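Long-range contacts in CutA1 (Shewanella, PDB 3AHP), which probably takes part in tolerance of divalent metal ions and forms a stable trimer in a cold-adapted bacterium: residues B[5-10]-B[86-91]; B[12-17]-B[79-84]; B[28-33]-B[103-108]. All blocks are in the same frame, centred on the assembly; numbering follows the deposited sequence.

Contact 1: residues B[5-10]-B[86-91]; sequences EQLLIF and FIATPI
Antiparallel pairing of strand 6-13 with strand 86-94 builds part of the sheet of this ferredoxin-like, GlnB-related fold, and Leu8 with Thr89 and Phe10 with Ile87 are two of its hydrogen-bonded pairs. Leu8 N gives to Thr89 O at 2.9 Å, and Thr89 N returns a nearly straight bond to Leu8 O at 2.7 Å (173° at the hydrogen). Phe10 N and Ile87 O, then Ile87 N and Phe10 O, repeat the exchange, each donor lying nearly along the C=O axis. Between these pairs Ile9 faces Ala88 without such bonds, and Ile9 CA instead sets its hydrogen toward Ile87 O at 3.2 Å.

Ile9 and Ala88 share one face of the sheet. There Ile9 CG2, anti to its backbone N, sits over a face of the Phe86 ring, offset toward the rim and 4.0 Å from the ring centroid, a CH-pi contact; Ile9 CD1 reaches Phe86 CZ. Tyr68 and Val75 of helix 68-78 extend this layer.

Leu8, Thr89, Phe10, Ile87 and Ile91 are among the residues on the other face. Thr89 OG1 lies at the edge of the Phe10 ring and gives a weak bond to Leu8 O at 3.4 Å, while Thr89 CG2 meets Phe10 CE1 at 3.9 Å. Ile87 CD1 packs on Phe10 CB at 3.8 Å, and Ile91 CD1 reaches Leu7 O at 3.6 Å. Phe10 also meets Leu8 of the second subunit. The cross-strand bonds satisfy the amides of Leu8, Thr89, Phe10 and Ile87, while mostly apolar groups cover both faces, one of them facing partner chains.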
ATOM      1  N   GLU B   5       4.799  -9.435  14.267  1.00 46.87           N
ATOM      2  CA  GLU B   5       5.885  -8.703  14.945  1.00 45.26           C
ATOM      3  C   GLU B   5       5.824  -7.254  14.522  1.00 42.54           C
ATOM      4  O   GLU B   5       6.146  -6.346  15.294  1.00 42.72           O
ATOM      5  CB  GLU B   5       7.273  -9.218  14.525  1.00 47.15           C
ATOM      6  CG  GLU B   5       7.593 -10.665  14.839  1.00 53.61           C
ATOM      7  CD  GLU B   5       7.517 -10.951  16.318  1.00 62.01           C
ATOM      8  OE1 GLU B   5       6.574 -10.444  16.963  1.00 63.63           O
ATOM      9  OE2 GLU B   5       8.378 -11.697  16.827  1.00 64.38           O
ATOM     10  N   GLN B   6       5.541  -7.061  13.238  1.00 38.64           N
ATOM     11  CA  GLN B   6       5.738  -5.781  12.603  1.00 34.77           C
ATOM     12  C   GLN B   6       4.530  -5.354  11.800  1.00 32.60           C
ATOM     13  O   GLN B   6       3.779  -6.206  11.304  1.00 32.15           O
ATOM     14  CB  GLN B   6       6.974  -5.824  11.726  1.00 35.23           C
ATOM     15  CG  GLN B   6       8.245  -6.018  12.518  1.00 35.32           C
ATOM     16  CD  GLN B   6       9.241  -6.876  11.797  1.00 33.97           C
ATOM     17  OE1 GLN B   6       8.880  -7.863  11.160  1.00 34.24           O
ATOM     18  NE2 GLN B   6      10.502  -6.483  11.856  1.00 35.33           N
ATOM     19  N   LEU B   7       4.325  -4.036  11.713  1.00 28.66           N
ATOM     20  CA  LEU B   7       3.217  -3.481  10.954  1.00 24.84           C
ATOM     21  C   LEU B   7       3.663  -2.618   9.795  1.00 23.09           C
ATOM     22  O   LEU B   7       4.704  -1.986   9.841  1.00 21.72           O
ATOM     23  CB  LEU B   7       2.292  -2.667  11.846  1.00 25.12           C
ATOM     24  CG  LEU B   7       1.755  -3.324  13.112  1.00 24.22           C
ATOM     25  CD1 LEU B   7       1.331  -2.252  14.102  1.00 14.35           C
ATOM     26  CD2 LEU B   7       0.617  -4.296  12.793  1.00 22.42           C
ATOM     27  N   LEU B   8       2.822  -2.570   8.770  1.00 23.23           N
ATOM     28  CA  LEU B   8       2.798  -1.467   7.824  1.00 21.98           C
ATOM     29  C   LEU B   8       1.603  -0.560   8.098  1.00 20.28           C
ATOM     30  O   LEU B   8       0.464  -0.996   8.066  1.00 19.95           O
ATOM     31  CB  LEU B   8       2.731  -2.025   6.404  1.00 23.42           C
ATOM     32  CG  LEU B   8       2.877  -1.072   5.223  1.00 22.80           C
ATOM     33  CD1 LEU B   8       4.169  -0.322   5.328  1.00 21.67           C
ATOM     34  CD2 LEU B   8       2.761  -1.838   3.898  1.00 22.44           C
ATOM     35  N   ILE B   9       1.885   0.703   8.396  1.00 20.64           N
ATOM     36  CA  ILE B   9       0.853   1.696   8.696  1.00 19.68           C
ATOM     37  C   ILE B   9       0.674   2.659   7.535  1.00 19.22           C
ATOM     38  O   ILE B   9       1.656   3.160   6.977  1.00 17.14           O
ATOM     39  CB  ILE B   9       1.207   2.510   9.947  1.00 19.31           C
ATOM     40  CG1 ILE B   9       1.189   1.602  11.174  1.00 21.15           C
ATOM     41  CG2 ILE B   9       0.233   3.690  10.118  1.00 19.14           C
ATOM     42  CD1 ILE B   9       1.536   2.316  12.473  1.00 25.70           C
ATOM     43  N   PHE B  10      -0.580   2.896   7.160  1.00 19.16           N
ATOM     44  CA  PHE B  10      -0.888   3.897   6.139  1.00 19.65           C
ATOM     45  C   PHE B  10      -1.541   5.076   6.807  1.00 19.83           C
ATOM     46  O   PHE B  10      -2.425   4.912   7.647  1.00 20.81           O
ATOM     47  CB  PHE B  10      -1.838   3.350   5.066  1.00 19.30           C
ATOM     48  CG  PHE B  10      -1.265   2.242   4.258  1.00 17.85           C
ATOM     49  CD1 PHE B  10      -1.354   0.926   4.698  1.00 20.57           C
ATOM     50  CD2 PHE B  10      -0.628   2.504   3.058  1.00 15.69           C
ATOM     51  CE1 PHE B  10      -0.790  -0.119   3.945  1.00 19.87           C
ATOM     52  CE2 PHE B  10      -0.085   1.479   2.303  1.00 14.07           C
ATOM     53  CZ  PHE B  10      -0.153   0.164   2.754  1.00 13.91           C
ATOM     54  N   PHE B  86      -5.603   6.628   9.551  1.00 17.25           N
ATOM     55  CA  PHE B  86      -4.499   5.946  10.200  1.00 17.22           C
ATOM     56  C   PHE B  86      -4.840   4.486  10.356  1.00 18.69           C
ATOM     57  O   PHE B  86      -5.613   4.125  11.241  1.00 18.27           O
ATOM     58  CB  PHE B  86      -4.231   6.568  11.566  1.00 17.30           C
ATOM     59  CG  PHE B  86      -2.929   6.172  12.179  1.00 14.69           C
ATOM     60  CD1 PHE B  86      -1.752   6.871  11.866  1.00 14.71           C
ATOM     61  CD2 PHE B  86      -2.884   5.154  13.135  1.00 12.26           C
ATOM     62  CE1 PHE B  86      -0.523   6.548  12.503  1.00 16.62           C
ATOM     63  CE2 PHE B  86      -1.683   4.835  13.797  1.00 16.80           C
ATOM     64  CZ  PHE B  86      -0.490   5.542  13.486  1.00 16.27           C
ATOM     65  N   ILE B  87      -4.316   3.655   9.454  1.00 20.29           N
ATOM     66  CA  ILE B  87      -4.584   2.237   9.514  1.00 20.47           C
ATOM     67  C   ILE B  87      -3.322   1.385   9.428  1.00 22.27           C
ATOM     68  O   ILE B  87      -2.320   1.757   8.796  1.00 22.70           O
ATOM     69  CB  ILE B  87      -5.606   1.778   8.463  1.00 21.50           C
ATOM     70  CG1 ILE B  87      -4.945   1.615   7.099  1.00 22.20           C
ATOM     71  CG2 ILE B  87      -6.800   2.723   8.392  1.00 20.31           C
ATOM     72  CD1 ILE B  87      -5.392   2.640   6.093  1.00 30.52           C
ATOM     73  N   ALA B  88      -3.389   0.233  10.084  1.00 22.71           N
ATOM     74  CA  ALA B  88      -2.314  -0.725  10.083  1.00 23.84           C
ATOM     75  C   ALA B  88      -2.721  -1.960   9.299  1.00 23.61           C
ATOM     76  O   ALA B  88      -3.815  -2.482   9.495  1.00 22.07           O
ATOM     77  CB  ALA B  88      -1.950  -1.113  11.528  1.00 24.01           C
ATOM     78  N   THR B  89      -1.785  -2.469   8.497  1.00 23.71           N
ATOM     79  CA  THR B  89      -1.866  -3.811   7.931  1.00 24.67           C
ATOM     80  C   THR B  89      -0.677  -4.668   8.383  1.00 25.02           C
ATOM     81  O   THR B  89       0.385  -4.138   8.694  1.00 26.31           O
ATOM     82  CB  THR B  89      -1.909  -3.749   6.402  1.00 25.17           C
ATOM     83  OG1 THR B  89      -0.608  -3.433   5.900  1.00 25.19           O
ATOM     84  CG2 THR B  89      -2.891  -2.665   5.944  1.00 25.32           C
ATOM     85  N   PRO B  90      -0.847  -6.000   8.435  1.00 25.03           N
ATOM     86  CA  PRO B  90       0.200  -6.851   8.999  1.00 24.62           C
ATOM     87  C   PRO B  90       1.304  -7.157   7.991  1.00 25.79           C
ATOM     88  O   PRO B  90       1.018  -7.444   6.822  1.00 24.46           O
ATOM     89  CB  PRO B  90      -0.555  -8.128   9.335  1.00 25.65           C
ATOM     90  CG  PRO B  90      -1.609  -8.198   8.267  1.00 24.79           C
ATOM     91  CD  PRO B  90      -2.024  -6.778   8.013  1.00 24.36           C
ATOM     92  N   ILE B  91       2.556  -7.037   8.424  1.00 26.22           N
ATOM     93  CA  ILE B  91       3.670  -7.582   7.668  1.00 26.48           C
ATOM     94  C   ILE B  91       3.856  -9.036   8.072  1.00 26.87           C
ATOM     95  O   ILE B  91       4.109  -9.317   9.235  1.00 27.12           O
ATOM     96  CB  ILE B  91       4.970  -6.832   7.961  1.00 26.27           C
ATOM     97  CG1 ILE B  91       4.958  -5.453   7.301  1.00 26.11           C
ATOM     98  CG2 ILE B  91       6.155  -7.643   7.465  1.00 28.19           C
ATOM     99  CD1 ILE B  91       6.092  -4.544   7.747  1.00 22.03           C
TER

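Contact 2: residues B[12-17]-B[79-84]; sequences TCPDAD and HPYEVP
Pro14 and His79 meet where the end of strand 6-13 comes up against the turn that follows helix 68-78, and together with Cys13 they form the tightly packed part of the contact. The Pro14 and His79 side chains cross obliquely, Pro14 CD being nearest the imidazole. A chi1 of -162° sets His79 CG anti to the backbone N, and the end of the side chain comes nearer to the strand. Pro84 CB sits 3.4 Å above the centre of one face of the His79 imidazole, so the turn folds back on its own first residue. Cys13 SG stands obliquely 5.0 Å from the centroid of the His79 ring and also packs on Ile18, Ala19 and Ile22 of helix 16-28.

This is the connection from strand 6-13 to helix 16-28 in the ferredoxin-like fold, met by the turn that leaves helix 68-78. No clear hydrogen bond crosses it anywhere.

Pro80 and Tyr81 make up the looser, solvent side, and both touch the same corner of Pro14, the residue with the most surface covered. Pro14 CG meets Pro80 CG at 3.9 Å and lies 3.6 Å from Tyr81 OH. The Pro14 and Tyr81 side chains slide past each other in opposite directions. The nearest atoms of the tyrosine are those of its phenol end, OH and CZ. Farther out, Asp15 N-caps helix 16-28, its OD1 accepting a weak bond from Asp17 N at 2.8 Å and a further one from Ile18 N.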
ATOM      1  N   THR B  12      -1.956   9.806   6.251  1.00 23.71           N
ATOM      2  CA  THR B  12      -2.171  10.844   5.266  1.00 23.85           C
ATOM      3  C   THR B  12      -1.999  12.164   5.986  1.00 23.43           C
ATOM      4  O   THR B  12      -2.336  12.256   7.145  1.00 24.62           O
ATOM      5  CB  THR B  12      -3.605  10.729   4.711  1.00 24.47           C
ATOM      6  OG1 THR B  12      -3.572  10.514   3.294  1.00 23.11           O
ATOM      7  CG2 THR B  12      -4.418  11.949   5.062  1.00 24.94           C
ATOM      8  N   CYS B  13      -1.364  13.140   5.351  1.00 24.63           N
ATOM      9  CA  CYS B  13      -1.273  14.480   5.912  1.00 25.95           C
ATOM     10  C   CYS B  13      -1.780  15.503   4.919  1.00 26.29           C
ATOM     11  O   CYS B  13      -1.691  15.273   3.723  1.00 27.28           O
ATOM     12  CB  CYS B  13       0.169  14.801   6.286  1.00 27.61           C
ATOM     13  SG  CYS B  13       0.746  13.978   7.776  1.00 30.63           S
ATOM     14  N   PRO B  14      -2.273  16.661   5.407  1.00 28.07           N
ATOM     15  CA  PRO B  14      -2.869  17.675   4.526  1.00 28.95           C
ATOM     16  C   PRO B  14      -1.871  18.331   3.592  1.00 30.41           C
ATOM     17  O   PRO B  14      -2.265  18.840   2.555  1.00 33.16           O
ATOM     18  CB  PRO B  14      -3.425  18.705   5.502  1.00 27.31           C
ATOM     19  CG  PRO B  14      -3.700  17.928   6.728  1.00 26.58           C
ATOM     20  CD  PRO B  14      -2.541  16.971   6.820  1.00 28.06           C
ATOM     21  N   ASP B  15      -0.590  18.284   3.931  1.00 31.42           N
ATOM     22  CA  ASP B  15       0.448  18.645   2.978  1.00 33.00           C
ATOM     23  C   ASP B  15       1.785  18.037   3.379  1.00 32.33           C
ATOM     24  O   ASP B  15       1.885  17.411   4.437  1.00 32.95           O
ATOM     25  CB  ASP B  15       0.584  20.160   2.896  1.00 33.34           C
ATOM     26  CG  ASP B  15       1.054  20.754   4.194  1.00 36.54           C
ATOM     27  OD1 ASP B  15       2.226  20.513   4.569  1.00 40.59           O
ATOM     28  OD2 ASP B  15       0.240  21.431   4.855  1.00 41.43           O
ATOM     29  N   ALA B  16       2.811  18.289   2.567  1.00 31.07           N
ATOM     30  CA  ALA B  16       4.090  17.595   2.684  1.00 31.31           C
ATOM     31  C   ALA B  16       4.923  18.083   3.860  1.00 31.32           C
ATOM     32  O   ALA B  16       5.700  17.312   4.418  1.00 31.24           O
ATOM     33  CB  ALA B  16       4.897  17.696   1.384  1.00 31.05           C
ATOM     34  N   ASP B  17       4.804  19.367   4.200  1.00 31.04           N
ATOM     35  CA  ASP B  17       5.529  19.918   5.341  1.00 32.07           C
ATOM     36  C   ASP B  17       5.131  19.232   6.648  1.00 30.59           C
ATOM     37  O   ASP B  17       5.971  18.909   7.495  1.00 27.98           O
ATOM     38  CB  ASP B  17       5.300  21.424   5.449  1.00 33.94           C
ATOM     39  CG  ASP B  17       5.905  22.179   4.291  1.00 41.84           C
ATOM     40  OD1 ASP B  17       7.027  21.825   3.870  1.00 48.04           O
ATOM     41  OD2 ASP B  17       5.232  23.080   3.757  1.00 48.45           O
ATOM     42  N   HIS B  79      -1.099  15.514  14.050  1.00 22.24           N
ATOM     43  CA  HIS B  79      -1.976  15.756  12.923  1.00 23.23           C
ATOM     44  C   HIS B  79      -2.993  16.850  13.248  1.00 24.31           C
ATOM     45  O   HIS B  79      -3.500  16.918  14.370  1.00 23.24           O
ATOM     46  CB  HIS B  79      -2.702  14.460  12.566  1.00 23.39           C
ATOM     47  CG  HIS B  79      -3.297  14.453  11.194  1.00 27.01           C
ATOM     48  ND1 HIS B  79      -2.727  13.772  10.139  1.00 26.57           N
ATOM     49  CD2 HIS B  79      -4.424  15.025  10.709  1.00 24.31           C
ATOM     50  CE1 HIS B  79      -3.486  13.911   9.068  1.00 20.36           C
ATOM     51  NE2 HIS B  79      -4.521  14.665   9.388  1.00 24.17           N
ATOM     52  N   PRO B  80      -3.340  17.674  12.243  1.00 25.02           N
ATOM     53  CA  PRO B  80      -4.234  18.792  12.540  1.00 24.52           C
ATOM     54  C   PRO B  80      -5.697  18.398  12.661  1.00 26.04           C
ATOM     55  O   PRO B  80      -6.448  19.113  13.323  1.00 26.69           O
ATOM     56  CB  PRO B  80      -4.036  19.768  11.371  1.00 23.71           C
ATOM     57  CG  PRO B  80      -3.185  19.092  10.379  1.00 25.28           C
ATOM     58  CD  PRO B  80      -2.551  17.877  11.015  1.00 25.55           C
ATOM     59  N   TYR B  81      -6.104  17.288  12.032  1.00 25.96           N
ATOM     60  CA  TYR B  81      -7.487  16.816  12.128  1.00 25.37           C
ATOM     61  C   TYR B  81      -7.715  15.933  13.365  1.00 25.46           C
ATOM     62  O   TYR B  81      -6.852  15.155  13.744  1.00 25.76           O
ATOM     63  CB  TYR B  81      -7.902  16.006  10.913  1.00 25.21           C
ATOM     64  CG  TYR B  81      -7.670  16.618   9.563  1.00 27.61           C
ATOM     65  CD1 TYR B  81      -7.490  15.792   8.457  1.00 26.99           C
ATOM     66  CD2 TYR B  81      -7.734  17.993   9.360  1.00 31.27           C
ATOM     67  CE1 TYR B  81      -7.295  16.301   7.209  1.00 30.80           C
ATOM     68  CE2 TYR B  81      -7.561  18.530   8.084  1.00 33.58           C
ATOM     69  CZ  TYR B  81      -7.346  17.666   7.010  1.00 38.15           C
ATOM     70  OH  TYR B  81      -7.124  18.137   5.727  1.00 41.91           O
ATOM     71  N   GLU B  82      -8.915  16.012  13.935  1.00 24.86           N
ATOM     72  CA  GLU B  82      -9.278  15.233  15.105  1.00 24.87           C
ATOM     73  C   GLU B  82      -9.180  13.749  14.812  1.00 24.77           C
ATOM     74  O   GLU B  82      -8.850  12.969  15.689  1.00 25.30           O
ATOM     75  CB  GLU B  82     -10.707  15.552  15.529  1.00 24.86           C
ATOM     76  CG  GLU B  82     -10.829  16.541  16.652  1.00 30.40           C
ATOM     77  CD  GLU B  82     -12.288  16.866  16.983  1.00 37.59           C
ATOM     78  OE1 GLU B  82     -12.585  18.055  17.234  1.00 35.03           O
ATOM     79  OE2 GLU B  82     -13.125  15.936  17.009  1.00 33.12           O
ATOM     80  N   VAL B  83      -9.559  13.364  13.594  1.00 25.03           N
ATOM     81  CA  VAL B  83      -9.692  11.965  13.202  1.00 23.53           C
ATOM     82  C   VAL B  83      -8.921  11.699  11.899  1.00 22.60           C
ATOM     83  O   VAL B  83      -9.516  11.577  10.844  1.00 21.62           O
ATOM     84  CB  VAL B  83     -11.171  11.615  13.004  1.00 24.41           C
ATOM     85  CG1 VAL B  83     -11.356  10.131  12.672  1.00 25.02           C
ATOM     86  CG2 VAL B  83     -11.976  12.026  14.212  1.00 22.68           C
ATOM     87  N   PRO B  84      -7.579  11.668  11.969  1.00 23.38           N
ATOM     88  CA  PRO B  84      -6.768  11.424  10.777  1.00 22.70           C
ATOM     89  C   PRO B  84      -6.969  10.014  10.230  1.00 22.32           C
ATOM     90  O   PRO B  84      -7.283   9.094  10.983  1.00 23.05           O
ATOM     91  CB  PRO B  84      -5.330  11.572  11.294  1.00 23.25           C
ATOM     92  CG  PRO B  84      -5.442  12.062  12.709  1.00 22.36           C
ATOM     93  CD  PRO B  84      -6.761  11.627  13.195  1.00 21.88           C
TER

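Contact 3: residues B[28-33]-B[103-108]; sequences EAKLAA and KDNSPS
Lys30 lays the carbon part of its side chain against Asn105 and Pro107, at the C-terminal end of helix 96-105. Lys30 CB comes 3.5 Å from Asn105 O and 3.8 Å from Pro107 CD. Farther along, Lys30 CD touches Pro107 CG at 3.7 Å, the lysine chain crossing the proline ring at about a right angle. It crosses the Asn105 side chain in the same way, with Lys30 CG 4.1 Å from Asn105 OD1. A second, smaller touch joins Ala33 CB to Asn105 CB at 4.2 Å. No hydrogen bond links the two segments, and van der Waals contact carries the interface.

The torsions explain how one residue serves two places. Lys30 CG stands anti to the carbonyl carbon (chi1 -62°), and the chain extends before bending at chi4 (-92°), so that NZ leaves the contact and bonds Asn49 OD1 of the third subunit. Asn105 also packs on Gln46 of that third subunit. An alanine in place of Lys30 would probably strip Pro107 CG of its contact with the lysine CD and leave Asn49 of the third subunit without its amine partner.

Behind the first shell, Leu31 points away from the C-terminal segment and packs on Ala70 and Ile71 of helix 68-78, while Ala32 packs on Ile61 of strand 50-64. On the other segment, Ser106 OG makes a weak hydrogen bond to Asp67 OD1. Lys30 itself is set by the backbone at the end of helix 16-28: its positive phi (53°) and two bonds back into the last turn are those of a Schellman motif, a common C-terminal helix cap that here turns the chain toward strand 34-38.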
ATOM      1  N   GLU B  28      13.267  10.406  14.540  1.00 29.96           N
ATOM      2  CA  GLU B  28      14.096  10.757  15.687  1.00 30.64           C
ATOM      3  C   GLU B  28      13.722  10.262  17.077  1.00 28.94           C
ATOM      4  O   GLU B  28      14.591  10.069  17.907  1.00 30.81           O
ATOM      5  CB  GLU B  28      14.799  12.126  15.617  1.00 30.80           C
ATOM      6  CG  GLU B  28      13.956  13.370  15.589  1.00 39.34           C
ATOM      7  CD  GLU B  28      14.805  14.639  15.812  1.00 52.11           C
ATOM      8  OE1 GLU B  28      16.006  14.506  16.146  1.00 56.79           O
ATOM      9  OE2 GLU B  28      14.284  15.767  15.658  1.00 54.06           O
ATOM     10  N   ALA B  29      12.476   9.849  17.255  1.00 28.81           N
ATOM     11  CA  ALA B  29      12.064   9.177  18.490  1.00 27.75           C
ATOM     12  C   ALA B  29      12.400   7.706  18.421  1.00 27.50           C
ATOM     13  O   ALA B  29      12.154   6.958  19.365  1.00 25.68           O
ATOM     14  CB  ALA B  29      10.562   9.369  18.742  1.00 26.14           C
ATOM     15  N   LYS B  30      12.895   7.288  17.258  1.00 29.84           N
ATOM     16  CA  LYS B  30      13.137   5.878  16.966  1.00 30.54           C
ATOM     17  C   LYS B  30      11.889   5.018  17.206  1.00 31.25           C
ATOM     18  O   LYS B  30      11.984   3.894  17.706  1.00 32.56           O
ATOM     19  CB  LYS B  30      14.302   5.348  17.802  1.00 31.66           C
ATOM     20  CG  LYS B  30      15.655   6.030  17.547  1.00 36.10           C
ATOM     21  CD  LYS B  30      16.720   5.450  18.496  1.00 44.98           C
ATOM     22  CE  LYS B  30      17.849   6.437  18.777  1.00 46.90           C
ATOM     23  NZ  LYS B  30      18.993   6.280  17.836  1.00 46.43           N
ATOM     24  N   LEU B  31      10.721   5.532  16.826  1.00 29.78           N
ATOM     25  CA  LEU B  31       9.509   4.735  16.878  1.00 28.09           C
ATOM     26  C   LEU B  31       9.269   3.980  15.573  1.00 27.56           C
ATOM     27  O   LEU B  31       8.791   2.847  15.559  1.00 27.55           O
ATOM     28  CB  LEU B  31       8.328   5.607  17.265  1.00 27.14           C
ATOM     29  CG  LEU B  31       8.450   5.994  18.741  1.00 29.96           C
ATOM     30  CD1 LEU B  31       7.587   7.186  19.112  1.00 27.25           C
ATOM     31  CD2 LEU B  31       8.164   4.790  19.656  1.00 32.97           C
ATOM     32  N   ALA B  32       9.711   4.576  14.483  1.00 27.62           N
ATOM     33  CA  ALA B  32       9.633   3.946  13.197  1.00 28.29           C
ATOM     34  C   ALA B  32      11.041   3.952  12.649  1.00 29.17           C
ATOM     35  O   ALA B  32      11.715   4.985  12.690  1.00 28.40           O
ATOM     36  CB  ALA B  32       8.701   4.736  12.276  1.00 27.59           C
ATOM     37  N   ALA B  33      11.467   2.806  12.116  1.00 30.40           N
ATOM     38  CA  ALA B  33      12.782   2.695  11.496  1.00 30.79           C
ATOM     39  C   ALA B  33      12.796   3.543  10.252  1.00 30.89           C
ATOM     40  O   ALA B  33      13.784   4.233   9.979  1.00 32.90           O
ATOM     41  CB  ALA B  33      13.109   1.248  11.156  1.00 30.74           C
ATOM     42  N   LYS B 103      13.607  -4.230  13.735  1.00 39.83           N
ATOM     43  CA  LYS B 103      13.643  -4.768  15.098  1.00 41.92           C
ATOM     44  C   LYS B 103      14.731  -4.116  15.974  1.00 42.57           C
ATOM     45  O   LYS B 103      14.496  -3.806  17.143  1.00 43.28           O
ATOM     46  CB  LYS B 103      13.776  -6.300  15.047  1.00 41.83           C
ATOM     47  CG  LYS B 103      14.058  -6.989  16.365  1.00 44.39           C
ATOM     48  CD  LYS B 103      12.810  -7.539  17.004  1.00 50.44           C
ATOM     49  CE  LYS B 103      13.155  -8.557  18.088  1.00 55.43           C
ATOM     50  NZ  LYS B 103      12.949  -9.952  17.597  1.00 54.25           N
ATOM     51  N   ASP B 104      15.878  -3.817  15.375  1.00 43.26           N
ATOM     52  CA  ASP B 104      17.032  -3.319  16.114  1.00 44.80           C
ATOM     53  C   ASP B 104      17.020  -1.820  16.330  1.00 46.40           C
ATOM     54  O   ASP B 104      17.813  -1.306  17.105  1.00 47.46           O
ATOM     55  CB  ASP B 104      18.322  -3.680  15.391  1.00 44.05           C
ATOM     56  CG  ASP B 104      18.673  -5.123  15.540  1.00 43.25           C
ATOM     57  OD1 ASP B 104      18.244  -5.745  16.544  1.00 37.39           O
ATOM     58  OD2 ASP B 104      19.350  -5.637  14.628  1.00 44.69           O
ATOM     59  N   ASN B 105      16.200  -1.108  15.568  1.00 47.74           N
ATOM     60  CA  ASN B 105      16.192   0.345  15.617  1.00 48.19           C
ATOM     61  C   ASN B 105      15.219   0.884  16.660  1.00 48.50           C
ATOM     62  O   ASN B 105      15.232   2.072  16.991  1.00 48.56           O
ATOM     63  CB  ASN B 105      15.875   0.919  14.245  1.00 47.76           C
ATOM     64  CG  ASN B 105      16.431   2.309  14.065  1.00 53.37           C
ATOM     65  OD1 ASN B 105      15.860   3.289  14.559  1.00 59.01           O
ATOM     66  ND2 ASN B 105      17.560   2.411  13.367  1.00 53.07           N
ATOM     67  N   SER B 106      14.401  -0.005  17.201  1.00 48.95           N
ATOM     68  CA  SER B 106      13.559   0.333  18.321  1.00 51.45           C
ATOM     69  C   SER B 106      14.239  -0.045  19.640  1.00 53.91           C
ATOM     70  O   SER B 106      14.348  -1.226  19.963  1.00 54.75           O
ATOM     71  CB  SER B 106      12.211  -0.365  18.172  1.00 50.78           C
ATOM     72  OG  SER B 106      11.832  -1.034  19.359  1.00 50.94           O
ATOM     73  N   PRO B 107      14.714   0.963  20.402  1.00 56.82           N
ATOM     74  CA  PRO B 107      15.462   0.711  21.649  1.00 57.81           C
ATOM     75  C   PRO B 107      14.649  -0.131  22.624  1.00 58.83           C
ATOM     76  O   PRO B 107      13.420  -0.045  22.638  1.00 58.46           O
ATOM     77  CB  PRO B 107      15.680   2.116  22.226  1.00 57.52           C
ATOM     78  CG  PRO B 107      15.527   3.040  21.058  1.00 57.50           C
ATOM     79  CD  PRO B 107      14.496   2.403  20.174  1.00 56.38           C
ATOM     80  N   SER B 108      15.334  -0.953  23.414  1.00 60.43           N
ATOM     81  CA  SER B 108      14.681  -2.080  24.087  1.00 61.65           C
ATOM     82  C   SER B 108      14.485  -1.827  25.583  1.00 61.93           C
ATOM     83  O   SER B 108      15.409  -2.000  26.376  1.00 61.64           O
ATOM     84  CB  SER B 108      15.469  -3.376  23.858  1.00 61.59           C
ATOM     85  OG  SER B 108      14.628  -4.369  23.310  1.00 59.26           O
ATOM     86  OXT SER B 108      13.399  -1.446  26.020  1.00 30.00           O
TER

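Overall arrangement
Contacts 1 and 2 both draw on strand 6-13, which pairs with strand 86-94 in the sheet at one end and runs into the turn before helix 16-28 at the other; their centres lie 18 Å apart, on opposite sides of the chain's centre. Along the sequence contact 2 falls wholly between the segments of contact 1, whereas contact 3 alternates with both. Its centre is 15 Å from that of contact 1, with Gln6 packing near Lys103, and 23 Å from that of contact 2. Early and late parts of the chain are thus joined at three places. Contacts 1 and 2 touch the second subunit, contacts 1 and 3 the third, tying fold to trimer.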